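Side-chain contacts in chloramphenicol acetyltransferase (Bacteroides thetaiotaomicron, PDB 2I9D), which probably transfers an acetyl group from acetyl-CoA to a hydroxyl of the antibiotic chloramphenicol: residues Y58-A63 against I147-T152; P68-R73 against I191-H196. All blocks are in the same frame, centred on the assembly; numbering follows the deposited sequence.

Contact 1: residues Y58-A63 against I147-T152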
loop_
_atom_site.group_PDB
_atom_site.type_symbol
_atom_site.label_atom_id
_atom_site.label_comp_id
_atom_site.label_asym_id
_atom_site.label_seq_id
_atom_site.Cartn_x
_atom_site.Cartn_y
_atom_site.Cartn_z
ATOM N N TYR A 58 -10.191 15.666 13.548
ATOM C CA TYR A 58 -11.303 15.351 14.429
ATOM C C TYR A 58 -12.159 14.193 13.898
ATOM O O TYR A 58 -12.485 13.256 14.648
ATOM C CB TYR A 58 -12.188 16.585 14.661
ATOM C CG TYR A 58 -13.364 16.268 15.543
ATOM C CD1 TYR A 58 -13.177 16.005 16.891
ATOM C CD2 TYR A 58 -14.649 16.168 15.025
ATOM C CE1 TYR A 58 -14.238 15.687 17.724
ATOM C CE2 TYR A 58 -15.735 15.852 15.856
ATOM C CZ TYR A 58 -15.506 15.608 17.210
ATOM O OH TYR A 58 -16.544 15.298 18.065
ATOM N N ALA A 59 -12.525 14.282 12.615
ATOM C CA ALA A 59 -13.347 13.257 11.956
ATOM C C ALA A 59 -12.747 11.874 12.142
ATOM O O ALA A 59 -13.454 10.922 12.487
ATOM C CB ALA A 59 -13.519 13.573 10.472
ATOM N N VAL A 60 -11.435 11.773 11.922
ATOM C CA VAL A 60 -10.735 10.503 12.028
ATOM C C VAL A 60 -10.703 10.034 13.493
ATOM O O VAL A 60 -10.962 8.854 13.782
ATOM C CB VAL A 60 -9.294 10.607 11.418
ATOM C CG1 VAL A 60 -8.379 9.457 11.909
ATOM C CG2 VAL A 60 -9.349 10.648 9.908
ATOM N N LEU A 61 -10.381 10.958 14.404
ATOM C CA LEU A 61 -10.240 10.623 15.836
ATOM C C LEU A 61 -11.588 10.173 16.436
ATOM O O LEU A 61 -11.646 9.202 17.224
ATOM C CB LEU A 61 -9.653 11.797 16.634
ATOM C CG LEU A 61 -9.269 11.542 18.100
ATOM C CD1 LEU A 61 -8.237 10.425 18.227
ATOM C CD2 LEU A 61 -8.756 12.797 18.730
ATOM N N ARG A 62 -12.651 10.874 16.033
ATOM C CA ARG A 62 -14.007 10.561 16.453
ATOM C C ARG A 62 -14.462 9.192 15.966
ATOM O O ARG A 62 -15.039 8.438 16.739
ATOM C CB ARG A 62 -14.989 11.648 16.008
ATOM C CG ARG A 62 -16.454 11.379 16.446
ATOM C CD ARG A 62 -17.284 12.657 16.514
ATOM N NE ARG A 62 -18.715 12.380 16.640
ATOM C CZ ARG A 62 -19.661 13.320 16.686
ATOM N NH1 ARG A 62 -19.326 14.614 16.623
ATOM N NH2 ARG A 62 -20.945 12.968 16.788
ATOM N N ALA A 63 -14.200 8.863 14.701
ATOM C CA ALA A 63 -14.528 7.526 14.171
ATOM C C ALA A 63 -13.834 6.375 14.918
ATOM O O ALA A 63 -14.420 5.306 15.122
ATOM C CB ALA A 63 -14.242 7.458 12.670
ATOM N N ILE A 147 -4.127 6.944 18.309
ATOM C CA ILE A 147 -3.874 6.691 16.882
ATOM C C ILE A 147 -2.949 7.808 16.450
ATOM O O ILE A 147 -2.723 8.738 17.225
ATOM C CB ILE A 147 -5.163 6.603 16.007
ATOM C CG1 ILE A 147 -6.008 7.895 16.100
ATOM C CG2 ILE A 147 -5.977 5.394 16.432
ATOM C CD1 ILE A 147 -7.160 7.985 15.040
ATOM N N LEU A 148 -2.355 7.678 15.267
ATOM C CA LEU A 148 -1.392 8.682 14.784
ATOM C C LEU A 148 -1.688 8.957 13.334
ATOM O O LEU A 148 -1.848 8.020 12.547
ATOM C CB LEU A 148 0.075 8.231 14.959
ATOM C CG LEU A 148 1.140 9.210 14.407
ATOM C CD1 LEU A 148 2.442 9.147 15.215
ATOM C CD2 LEU A 148 1.407 8.972 12.880
ATOM N N LEU A 149 -1.774 10.237 12.996
ATOM C CA LEU A 149 -2.093 10.609 11.643
ATOM C C LEU A 149 -1.057 11.594 11.159
ATOM O O LEU A 149 -0.739 12.580 11.835
ATOM C CB LEU A 149 -3.534 11.149 11.497
ATOM C CG LEU A 149 -3.966 11.514 10.062
ATOM C CD1 LEU A 149 -5.454 11.289 9.863
ATOM C CD2 LEU A 149 -3.605 12.991 9.728
ATOM N N SER A 150 -0.528 11.304 9.983
ATOM C CA SER A 150 0.465 12.151 9.347
ATOM C C SER A 150 -0.144 12.794 8.078
ATOM O O SER A 150 -0.645 12.081 7.223
ATOM C CB SER A 150 1.706 11.310 9.038
ATOM O OG SER A 150 2.535 12.021 8.150
ATOM N N ALA A 151 -0.132 14.133 7.986
ATOM C CA ALA A 151 -0.712 14.836 6.827
ATOM C C ALA A 151 0.302 15.116 5.742
ATOM O O ALA A 151 1.413 15.552 6.037
ATOM C CB ALA A 151 -1.381 16.149 7.245
ATOM N N THR A 152 -0.080 14.885 4.482
ATOM C CA THR A 152 0.711 15.370 3.378
ATOM C C THR A 152 -0.233 16.122 2.474
ATOM O O THR A 152 -0.705 15.562 1.465
ATOM C CB THR A 152 1.543 14.251 2.611
ATOM O OG1 THR A 152 0.662 13.364 1.933
ATOM C CG2 THR A 152 2.310 13.457 3.569
#

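Contact 2: residues P68-R73 against I191-H196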
loop_
_atom_site.group_PDB
_atom_site.type_symbol
_atom_site.label_atom_id
_atom_site.label_comp_id
_atom_site.label_asym_id
_atom_site.label_seq_id
_atom_site.Cartn_x
_atom_site.Cartn_y
_atom_site.Cartn_z
ATOM N N PRO A 68 -15.686 0.507 18.399
ATOM C CA PRO A 68 -14.857 0.004 19.501
ATOM C C PRO A 68 -13.718 -0.916 19.078
ATOM O O PRO A 68 -12.770 -1.094 19.832
ATOM C CB PRO A 68 -15.866 -0.745 20.408
ATOM C CG PRO A 68 -16.993 -1.090 19.542
ATOM C CD PRO A 68 -17.068 -0.021 18.465
ATOM N N GLU A 69 -13.805 -1.509 17.893
ATOM C CA GLU A 69 -12.739 -2.374 17.392
ATOM C C GLU A 69 -11.424 -1.606 17.203
ATOM O O GLU A 69 -10.355 -2.202 17.221
ATOM C CB GLU A 69 -13.169 -3.043 16.078
ATOM C CG GLU A 69 -14.130 -4.239 16.260
ATOM C CD GLU A 69 -15.565 -3.805 16.563
ATOM O OE1 GLU A 69 -15.891 -2.617 16.455
ATOM O OE2 GLU A 69 -16.378 -4.665 16.912
ATOM N N PHE A 70 -11.530 -0.288 17.035
ATOM C CA PHE A 70 -10.383 0.597 16.821
ATOM C C PHE A 70 -9.738 1.066 18.129
ATOM O O PHE A 70 -8.798 1.849 18.113
ATOM C CB PHE A 70 -10.792 1.790 15.918
ATOM C CG PHE A 70 -11.049 1.388 14.472
ATOM C CD1 PHE A 70 -10.056 1.556 13.500
ATOM C CD2 PHE A 70 -12.274 0.813 14.098
ATOM C CE1 PHE A 70 -10.271 1.167 12.174
ATOM C CE2 PHE A 70 -12.511 0.414 12.780
ATOM C CZ PHE A 70 -11.505 0.588 11.808
ATOM N N ARG A 71 -10.249 0.572 19.257
ATOM C CA ARG A 71 -9.761 0.927 20.587
ATOM C C ARG A 71 -8.981 -0.217 21.224
ATOM O O ARG A 71 -8.461 -0.067 22.336
ATOM C CB ARG A 71 -10.940 1.337 21.482
ATOM C CG ARG A 71 -11.504 2.742 21.130
ATOM C CD ARG A 71 -12.267 3.379 22.288
ATOM N NE ARG A 71 -13.697 3.270 22.071
ATOM C CZ ARG A 71 -14.487 2.368 22.637
ATOM N NH1 ARG A 71 -14.005 1.501 23.506
ATOM N NH2 ARG A 71 -15.770 2.347 22.327
ATOM N N TYR A 72 -8.941 -1.362 20.531
ATOM C CA TYR A 72 -8.251 -2.547 21.007
ATOM C C TYR A 72 -6.765 -2.424 20.718
ATOM O O TYR A 72 -6.380 -2.013 19.603
ATOM C CB TYR A 72 -8.791 -3.805 20.320
ATOM C CG TYR A 72 -10.114 -4.292 20.886
ATOM C CD1 TYR A 72 -10.181 -5.450 21.658
ATOM C CD2 TYR A 72 -11.306 -3.564 20.657
ATOM C CE1 TYR A 72 -11.400 -5.877 22.176
ATOM C CE2 TYR A 72 -12.514 -3.976 21.175
ATOM C CZ TYR A 72 -12.562 -5.133 21.935
ATOM O OH TYR A 72 -13.786 -5.541 22.433
ATOM N N ARG A 73 -5.949 -2.780 21.719
ATOM C CA ARG A 73 -4.496 -2.732 21.644
ATOM C C ARG A 73 -3.861 -3.968 22.278
ATOM O O ARG A 73 -4.482 -4.652 23.107
ATOM C CB ARG A 73 -3.952 -1.473 22.338
ATOM C CG ARG A 73 -4.497 -0.164 21.820
ATOM C CD ARG A 73 -3.913 0.247 20.438
ATOM N NE ARG A 73 -4.490 1.523 19.986
ATOM C CZ ARG A 73 -5.626 1.664 19.292
ATOM N NH1 ARG A 73 -6.344 0.616 18.927
ATOM N NH2 ARG A 73 -6.034 2.864 18.922
ATOM N N ILE A 191 -7.142 8.716 2.497
ATOM C CA ILE A 191 -6.744 8.362 3.849
ATOM C C ILE A 191 -6.322 6.904 3.856
ATOM O O ILE A 191 -7.085 6.025 3.472
ATOM C CB ILE A 191 -7.842 8.673 4.904
ATOM C CG1 ILE A 191 -8.260 10.170 4.843
ATOM C CG2 ILE A 191 -7.380 8.249 6.326
ATOM C CD1 ILE A 191 -9.405 10.562 5.736
ATOM N N ALA A 192 -5.070 6.685 4.253
ATOM C CA ALA A 192 -4.454 5.386 4.370
ATOM C C ALA A 192 -4.399 5.027 5.860
ATOM O O ALA A 192 -4.366 5.921 6.729
ATOM C CB ALA A 192 -3.056 5.428 3.778
HETATM N N MSE A 193 -4.404 3.730 6.156
HETATM C CA MSE A 193 -4.225 3.283 7.517
HETATM C C MSE A 193 -3.678 1.864 7.616
HETATM O O MSE A 193 -3.877 1.045 6.733
HETATM C CB MSE A 193 -5.520 3.443 8.328
HETATM C CG MSE A 193 -6.667 2.560 7.881
HETATM SE SE MSE A 193 -8.393 2.943 8.814
HETATM C CE MSE A 193 -7.718 3.241 10.670
ATOM N N THR A 194 -2.981 1.608 8.721
ATOM C CA THR A 194 -2.407 0.314 9.033
ATOM C C THR A 194 -2.943 -0.167 10.385
ATOM O O THR A 194 -2.796 0.500 11.400
ATOM C CB THR A 194 -0.877 0.389 8.990
ATOM O OG1 THR A 194 -0.508 0.687 7.656
ATOM C CG2 THR A 194 -0.196 -0.935 9.400
ATOM N N ILE A 195 -3.621 -1.304 10.373
ATOM C CA ILE A 195 -4.266 -1.802 11.577
ATOM C C ILE A 195 -3.826 -3.245 11.830
ATOM O O ILE A 195 -3.174 -3.839 10.979
ATOM C CB ILE A 195 -5.861 -1.596 11.566
ATOM C CG1 ILE A 195 -6.531 -2.108 10.267
ATOM C CG2 ILE A 195 -6.212 -0.094 11.789
ATOM C CD1 ILE A 195 -6.395 -3.610 9.989
ATOM N N HIS A 196 -4.135 -3.778 13.012
ATOM C CA HIS A 196 -3.843 -5.181 13.308
ATOM C C HIS A 196 -5.075 -5.986 12.892
ATOM O O HIS A 196 -6.160 -5.712 13.370
ATOM C CB HIS A 196 -3.586 -5.349 14.812
ATOM C CG HIS A 196 -2.987 -6.663 15.182
ATOM N ND1 HIS A 196 -3.670 -7.852 15.062
ATOM C CD2 HIS A 196 -1.779 -6.972 15.711
ATOM C CE1 HIS A 196 -2.897 -8.844 15.459
ATOM N NE2 HIS A 196 -1.754 -8.334 15.883
#

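Contact 1: residues Y58-A63 against I147-T152
Val60 meets the strand with both of its branches because CG1 lies anti to the backbone N (chi1 162°) while CG2 stands beside it; CG1 reaches both Ile147 and Leu149, and CG2 meets Leu149 alone. Val60 CG1 touches the end of Ile147, 3.7 Å from Ile147 CD1, and Val60 CG2 rests 3.9 Å from Leu149 CD1. Leu149 CD1 is also 4.0 Å from Val60 CG1, and so fits against the fork. Ile147 holds CG1 between its own backbone N and carbonyl carbon (chi1 58°), and from there its extended chain carries CD1 up to the helix. The next residue along the helix, Leu61, points past the strand at first, yet brings its CD1 to 4.0 Å from Ile147 CG1. Branched aliphatic residues suit this place, since the interface is wholly apolar and buried, and their side chains fill the 10.0 Å between the axes of helix 58-63 and strand 147-151. Leu175 of strand 174-183 also touches Val60, and Leu57 of the same helix touches Leu149. With the segments running nearly antiparallel, at 158°, this is the helix-on-sheet layering of an alpha/beta sandwich, here within the chloramphenicol acetyltransferase fold.

Contact 2: residues P68-R73 against I191-H196
Phe70 O is gripped by both terminal nitrogens of Arg73, with the oxygen close to the guanidinium plane. Arg73 NH1 lies 2.9 Å from Phe70 O, and Arg73 NH2 lies 3.1 Å from Phe70 O. The two arrive differently, NH2 tilted only 18° from the carbonyl plane and NH1 well above it. Arg73 NH1 also bonds to Tyr72 O at 2.7 Å, and further bonds to Tyr144 O and Leu146 O help fix the group's rotation. An arginine suits this place because its several N-H groups can reach more than one backbone carbonyl. The short 3-10 turn 68-70 leads from helix 52-66 into strand 72-74, at the edge of the small antiparallel sheet; from it the ring of Phe70 extends to strand 186-196 of the large mixed sheet. Selenomethionine Met193 reaches the ring edge, its CE 3.6 Å from Phe70 CE1 and near the ring plane; a bend at chi3 (-40°) swings that methyl round. The flat, apolar phenyl lies between the turn and the strand, and stacks on Phe208 of helix 202-216. Ile195 CG2 is looser, 4.3 Å from Phe70 CE1, and the Ile195 side chain lies about 5 Å from that of His197, the predicted proton acceptor.

How the contacts relate
Contacts 1 and 2 lie about 11 Å apart, centre to centre, and form neighbouring parts of one buried core. Their first segments follow each other in the chain, helix 52-66 running into the turn before strand 72-74; their second segments come much later, in the same order, so the two connections interleave. Both second segments belong to the mixed sheet, where strand 174-183 separates 146-151 from 186-196. The contacts also touch directly: Ile147 CG2 packs 3.6 Å from Arg73 NH2, and Val60 CG2 lies 4.2 Å from Ile191 CD1. Helix and turn thus pack against two strands of one sheet that are separated by a third, and strand 186-196 leads on to the predicted active-site His197.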